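Local structure of stress-induced-phosphoprotein 1 (Caenorhabditis elegans, 4GCN) at residues A[57-69]-A[82-96]. The protein binds the chaperones Hsp70 and Hsp90 as a co-chaperone and inhibits the ATPase of Hsp90, this chain being its N-terminal TPR domain. Residues are numbered along the deposited sequence; the frame is centred on the assembly and turned at random. Where two conformers were deposited one is given.
Sequences KFAECVQFCEKAV and IAKAMSRAGNAFQKQ
F58 lies with one ring face against K95 and its CB against A92, closing one end of the interface between helix 58-74 of the second predicted TPR repeat and helix 79-95 of the third. It illustrates a rule of TPR arrays: the second helix of one repeat packs antiparallel against the first of the next. Followed outward, F58 CB meets A92 O at 3.6 Å and also touches Q96 CG; beyond it K95 CB sits 3.5 Å from the ring centroid, 5° off the normal, and so within 3.6-3.8 Å of all six carbons, CG, CD1, CD2, CE1, CE2 and CZ, with K95 CG added near CE1 and CZ. With CG anti to the carbonyl carbon (chi1 -61°), the ring is set beneath the lysine's methylenes, and F53 of helix 42-54 meets it edge-to-face. With an alanine here, those methylenes would probably lose the ring face they rest on, and F53 its aromatic partner. Further along, A85, A89 and A92 line the interface, consistent with segment axes approaching to 8.7 Å at 160°. V62 puts CG2 against A92 CB and over the F93 ring face, offset toward its rim; that ring in turn meets W105 of helix 99-112. C65 CB packs on A89 CB at 3.7 Å, and the sulfurs of C61 and C65 both touch R88 CG. A68 meets A85, and V69 lies across M86. The clear contacts are apolar and CH-pi, implying that close fit largely joins these repeats.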
loop_
_atom_site.group_PDB
_atom_site.type_symbol
_atom_site.label_atom_id
_atom_site.label_comp_id
_atom_site.label_asym_id
_atom_site.label_seq_id
_atom_site.Cartn_x
_atom_site.Cartn_y
_atom_site.Cartn_z
ATOM N N LYS A 57 -12.549 -2.970 1.596
ATOM C CA LYS A 57 -11.956 -4.163 2.211
ATOM C C LYS A 57 -10.795 -3.672 3.053
ATOM O O LYS A 57 -9.645 -3.826 2.675
ATOM C CB LYS A 57 -11.505 -5.148 1.096
ATOM C CG LYS A 57 -12.711 -5.712 0.340
ATOM C CD LYS A 57 -12.379 -6.749 -0.709
ATOM C CE LYS A 57 -13.648 -7.055 -1.470
ATOM N NZ LYS A 57 -13.431 -8.167 -2.391
ATOM N N PHE A 58 -11.086 -3.064 4.196
ATOM C CA PHE A 58 -10.029 -2.354 4.905
ATOM C C PHE A 58 -9.042 -3.323 5.589
ATOM O O PHE A 58 -7.859 -3.085 5.625
ATOM C CB PHE A 58 -10.619 -1.361 5.871
ATOM C CG PHE A 58 -11.467 -0.312 5.195
ATOM C CD1 PHE A 58 -10.865 0.597 4.396
ATOM C CD2 PHE A 58 -12.827 -0.260 5.381
ATOM C CE1 PHE A 58 -11.606 1.566 3.754
ATOM C CE2 PHE A 58 -13.599 0.710 4.721
ATOM C CZ PHE A 58 -12.955 1.608 3.906
ATOM N N ALA A 59 -9.541 -4.469 6.009
ATOM C CA ALA A 59 -8.634 -5.473 6.655
ATOM C C ALA A 59 -7.670 -6.042 5.624
ATOM O O ALA A 59 -6.469 -6.092 5.841
ATOM C CB ALA A 59 -9.422 -6.598 7.301
ATOM N N GLU A 60 -8.176 -6.287 4.401
ATOM C CA GLU A 60 -7.274 -6.741 3.315
ATOM C C GLU A 60 -6.250 -5.656 2.899
ATOM O O GLU A 60 -5.102 -5.966 2.666
ATOM C CB GLU A 60 -8.081 -7.218 2.144
ATOM C CG GLU A 60 -8.965 -8.404 2.460
ATOM C CD GLU A 60 -10.362 -8.045 2.969
ATOM O OE1 GLU A 60 -10.664 -6.967 3.600
ATOM O OE2 GLU A 60 -11.223 -8.908 2.718
ATOM N N CYS A 61 -6.681 -4.396 2.857
ATOM C CA CYS A 61 -5.795 -3.260 2.608
ATOM C C CYS A 61 -4.622 -3.284 3.589
ATOM O O CYS A 61 -3.466 -3.245 3.177
ATOM C CB CYS A 61 -6.550 -1.982 2.706
ATOM S SG CYS A 61 -5.574 -0.500 2.533
ATOM N N VAL A 62 -4.935 -3.367 4.875
ATOM C CA VAL A 62 -3.925 -3.436 5.920
ATOM C C VAL A 62 -2.968 -4.581 5.668
ATOM O O VAL A 62 -1.767 -4.399 5.809
ATOM C CB VAL A 62 -4.508 -3.560 7.367
ATOM C CG1 VAL A 62 -3.410 -3.920 8.422
ATOM C CG2 VAL A 62 -5.259 -2.318 7.757
ATOM N N GLN A 63 -3.498 -5.742 5.304
ATOM C CA GLN A 63 -2.682 -6.942 5.065
ATOM C C GLN A 63 -1.684 -6.696 3.953
ATOM O O GLN A 63 -0.525 -7.014 4.080
ATOM C CB GLN A 63 -3.570 -8.183 4.780
ATOM C CG GLN A 63 -4.311 -8.629 6.029
ATOM C CD GLN A 63 -5.613 -9.389 5.778
ATOM O OE1 GLN A 63 -5.712 -10.123 4.800
ATOM N NE2 GLN A 63 -6.601 -9.248 6.700
ATOM N N PHE A 64 -2.101 -6.011 2.926
ATOM C CA PHE A 64 -1.171 -5.709 1.855
ATOM C C PHE A 64 -0.185 -4.589 2.169
ATOM O O PHE A 64 0.908 -4.553 1.608
ATOM C CB PHE A 64 -1.912 -5.567 0.517
ATOM C CG PHE A 64 -2.133 -6.911 -0.123
ATOM C CD1 PHE A 64 -3.083 -7.785 0.379
ATOM C CD2 PHE A 64 -1.274 -7.366 -1.118
ATOM C CE1 PHE A 64 -3.233 -9.079 -0.156
ATOM C CE2 PHE A 64 -1.428 -8.643 -1.654
ATOM C CZ PHE A 64 -2.390 -9.506 -1.168
ATOM N N CYS A 65 -0.573 -3.669 3.063
ATOM C CA CYS A 65 0.357 -2.671 3.563
ATOM C C CYS A 65 1.452 -3.351 4.348
ATOM O O CYS A 65 2.611 -2.980 4.267
ATOM C CB CYS A 65 -0.387 -1.677 4.461
ATOM S SG CYS A 65 -1.522 -0.611 3.559
ATOM N N GLU A 66 1.074 -4.330 5.104
ATOM C CA GLU A 66 2.029 -5.075 5.923
ATOM C C GLU A 66 3.037 -5.829 5.015
ATOM O O GLU A 66 4.275 -5.878 5.271
ATOM C CB GLU A 66 1.278 -6.073 6.810
ATOM C CG GLU A 66 0.471 -5.450 7.966
ATOM C CD GLU A 66 -0.581 -6.429 8.602
ATOM O OE1 GLU A 66 -0.770 -7.568 8.144
ATOM O OE2 GLU A 66 -1.228 -6.071 9.593
ATOM N N LYS A 67 2.502 -6.473 3.992
ATOM C CA LYS A 67 3.332 -7.053 2.920
ATOM C C LYS A 67 4.289 -6.001 2.261
ATOM O O LYS A 67 5.470 -6.247 2.175
ATOM C CB LYS A 67 2.480 -7.777 1.853
ATOM C CG LYS A 67 1.944 -9.145 2.243
ATOM C CD LYS A 67 0.969 -9.626 1.144
ATOM C CE LYS A 67 0.271 -10.934 1.428
ATOM N NZ LYS A 67 1.124 -11.895 2.185
ATOM N N ALA A 68 3.798 -4.816 1.900
ATOM C CA ALA A 68 4.634 -3.797 1.313
ATOM C C ALA A 68 5.814 -3.442 2.209
ATOM O O ALA A 68 6.927 -3.297 1.753
ATOM C CB ALA A 68 3.781 -2.540 0.988
ATOM N N VAL A 69 5.538 -3.255 3.488
ATOM C CA VAL A 69 6.550 -2.895 4.444
ATOM C C VAL A 69 7.592 -4.000 4.518
ATOM O O VAL A 69 8.810 -3.708 4.475
ATOM C CB VAL A 69 5.966 -2.634 5.863
ATOM C CG1 VAL A 69 7.062 -2.512 6.914
ATOM C CG2 VAL A 69 5.071 -1.437 5.882
ATOM N N ILE A 82 7.698 2.829 1.576
ATOM C CA ILE A 82 7.361 2.138 2.819
ATOM C C ILE A 82 6.530 3.062 3.762
ATOM O O ILE A 82 5.518 2.619 4.320
ATOM C CB ILE A 82 8.640 1.613 3.546
ATOM C CG1 ILE A 82 9.388 0.615 2.652
ATOM C CG2 ILE A 82 8.249 1.066 4.908
ATOM C CD1 ILE A 82 10.790 0.183 3.231
ATOM N N ALA A 83 6.884 4.348 3.885
ATOM C CA ALA A 83 6.074 5.315 4.640
ATOM C C ALA A 83 4.645 5.402 4.112
ATOM O O ALA A 83 3.693 5.474 4.914
ATOM C CB ALA A 83 6.714 6.700 4.604
ATOM N N LYS A 84 4.494 5.459 2.786
ATOM C CA LYS A 84 3.156 5.481 2.154
ATOM C C LYS A 84 2.336 4.262 2.546
ATOM O O LYS A 84 1.165 4.440 2.845
ATOM C CB LYS A 84 3.242 5.544 0.668
ATOM C CG LYS A 84 1.871 5.610 -0.022
ATOM C CD LYS A 84 2.005 6.006 -1.505
ATOM C CE LYS A 84 2.682 4.900 -2.350
ATOM N NZ LYS A 84 2.970 5.357 -3.751
ATOM N N ALA A 85 2.938 3.068 2.599
ATOM C CA ALA A 85 2.222 1.872 2.983
ATOM C C ALA A 85 1.717 2.039 4.396
ATOM O O ALA A 85 0.586 1.643 4.704
ATOM C CB ALA A 85 3.085 0.593 2.889
ATOM N N MET A 86 2.579 2.579 5.249
ATOM C CA MET A 86 2.263 2.779 6.663
ATOM C C MET A 86 1.086 3.744 6.879
ATOM O O MET A 86 0.156 3.434 7.619
ATOM C CB MET A 86 3.512 3.222 7.419
ATOM C CG MET A 86 4.513 2.086 7.553
ATOM S SD MET A 86 6.054 2.781 8.162
ATOM C CE MET A 86 7.007 1.256 8.451
ATOM N N SER A 87 1.052 4.875 6.184
ATOM C CA SER A 87 -0.040 5.809 6.311
ATOM C C SER A 87 -1.325 5.218 5.754
ATOM O O SER A 87 -2.412 5.487 6.275
ATOM C CB SER A 87 0.261 7.106 5.562
ATOM O OG SER A 87 1.641 7.406 5.636
ATOM N N ARG A 88 -1.192 4.452 4.661
ATOM C CA ARG A 88 -2.384 3.821 4.066
ATOM C C ARG A 88 -3.003 2.867 5.063
ATOM O O ARG A 88 -4.232 2.829 5.251
ATOM C CB ARG A 88 -2.075 3.089 2.746
ATOM C CG ARG A 88 -3.356 2.440 2.174
ATOM C CD ARG A 88 -3.327 2.035 0.712
ATOM N NE ARG A 88 -3.239 3.194 -0.187
ATOM C CZ ARG A 88 -2.241 3.375 -1.044
ATOM N NH1 ARG A 88 -1.203 2.523 -1.084
ATOM N NH2 ARG A 88 -2.270 4.431 -1.852
ATOM N N ALA A 89 -2.162 2.049 5.704
ATOM C CA ALA A 89 -2.616 1.212 6.760
ATOM C C ALA A 89 -3.312 1.981 7.891
ATOM O O ALA A 89 -4.302 1.468 8.429
ATOM C CB ALA A 89 -1.441 0.394 7.376
ATOM N N GLY A 90 -2.776 3.142 8.279
ATOM C CA GLY A 90 -3.371 3.933 9.300
ATOM C C GLY A 90 -4.770 4.389 8.929
ATOM O O GLY A 90 -5.708 4.304 9.713
ATOM N N ASN A 91 -4.898 4.890 7.699
ATOM C CA ASN A 91 -6.183 5.230 7.187
ATOM C C ASN A 91 -7.218 4.075 7.133
ATOM O O ASN A 91 -8.403 4.258 7.465
ATOM C CB ASN A 91 -5.987 5.880 5.830
ATOM C CG ASN A 91 -5.484 7.304 5.949
ATOM O OD1 ASN A 91 -4.336 7.583 5.617
ATOM N ND2 ASN A 91 -6.335 8.205 6.360
ATOM N N ALA A 92 -6.775 2.893 6.711
ATOM C CA ALA A 92 -7.611 1.707 6.700
ATOM C C ALA A 92 -8.096 1.340 8.107
ATOM O O ALA A 92 -9.220 0.904 8.256
ATOM C CB ALA A 92 -6.923 0.491 6.017
ATOM N N PHE A 93 -7.237 1.498 9.119
ATOM C CA PHE A 93 -7.610 1.344 10.505
ATOM C C PHE A 93 -8.588 2.387 11.012
ATOM O O PHE A 93 -9.595 2.044 11.645
ATOM C CB PHE A 93 -6.427 1.213 11.411
ATOM C CG PHE A 93 -5.950 -0.202 11.582
ATOM C CD1 PHE A 93 -6.800 -1.185 12.131
ATOM C CD2 PHE A 93 -4.679 -0.560 11.209
ATOM C CE1 PHE A 93 -6.337 -2.446 12.390
ATOM C CE2 PHE A 93 -4.215 -1.880 11.416
ATOM C CZ PHE A 93 -5.045 -2.805 11.988
ATOM N N GLN A 94 -8.412 3.624 10.633
ATOM C CA GLN A 94 -9.447 4.610 10.923
ATOM C C GLN A 94 -10.822 4.228 10.363
ATOM O O GLN A 94 -11.855 4.447 10.998
ATOM C CB GLN A 94 -9.131 5.983 10.356
ATOM C CG GLN A 94 -8.097 6.787 11.056
ATOM C CD GLN A 94 -7.968 8.147 10.418
ATOM O OE1 GLN A 94 -7.328 8.238 9.398
ATOM N NE2 GLN A 94 -8.595 9.200 11.023
ATOM N N LYS A 95 -10.831 3.695 9.167
ATOM C CA LYS A 95 -12.071 3.318 8.545
ATOM C C LYS A 95 -12.734 2.112 9.230
ATOM O O LYS A 95 -13.895 1.871 9.037
ATOM C CB LYS A 95 -11.852 3.009 7.095
ATOM C CG LYS A 95 -11.377 4.167 6.268
ATOM C CD LYS A 95 -12.565 5.056 5.933
ATOM C CE LYS A 95 -12.133 6.228 5.081
ATOM N NZ LYS A 95 -13.333 6.814 4.380
ATOM N N GLN A 96 -11.958 1.352 9.982
ATOM C CA GLN A 96 -12.437 0.288 10.832
ATOM C C GLN A 96 -12.770 0.763 12.245
ATOM O O GLN A 96 -12.991 -0.077 13.113
ATOM C CB GLN A 96 -11.356 -0.824 10.896
ATOM C CG GLN A 96 -11.146 -1.498 9.560
ATOM C CD GLN A 96 -10.174 -2.665 9.594
ATOM O OE1 GLN A 96 -10.549 -3.808 9.949
ATOM N NE2 GLN A 96 -8.920 -2.390 9.203
#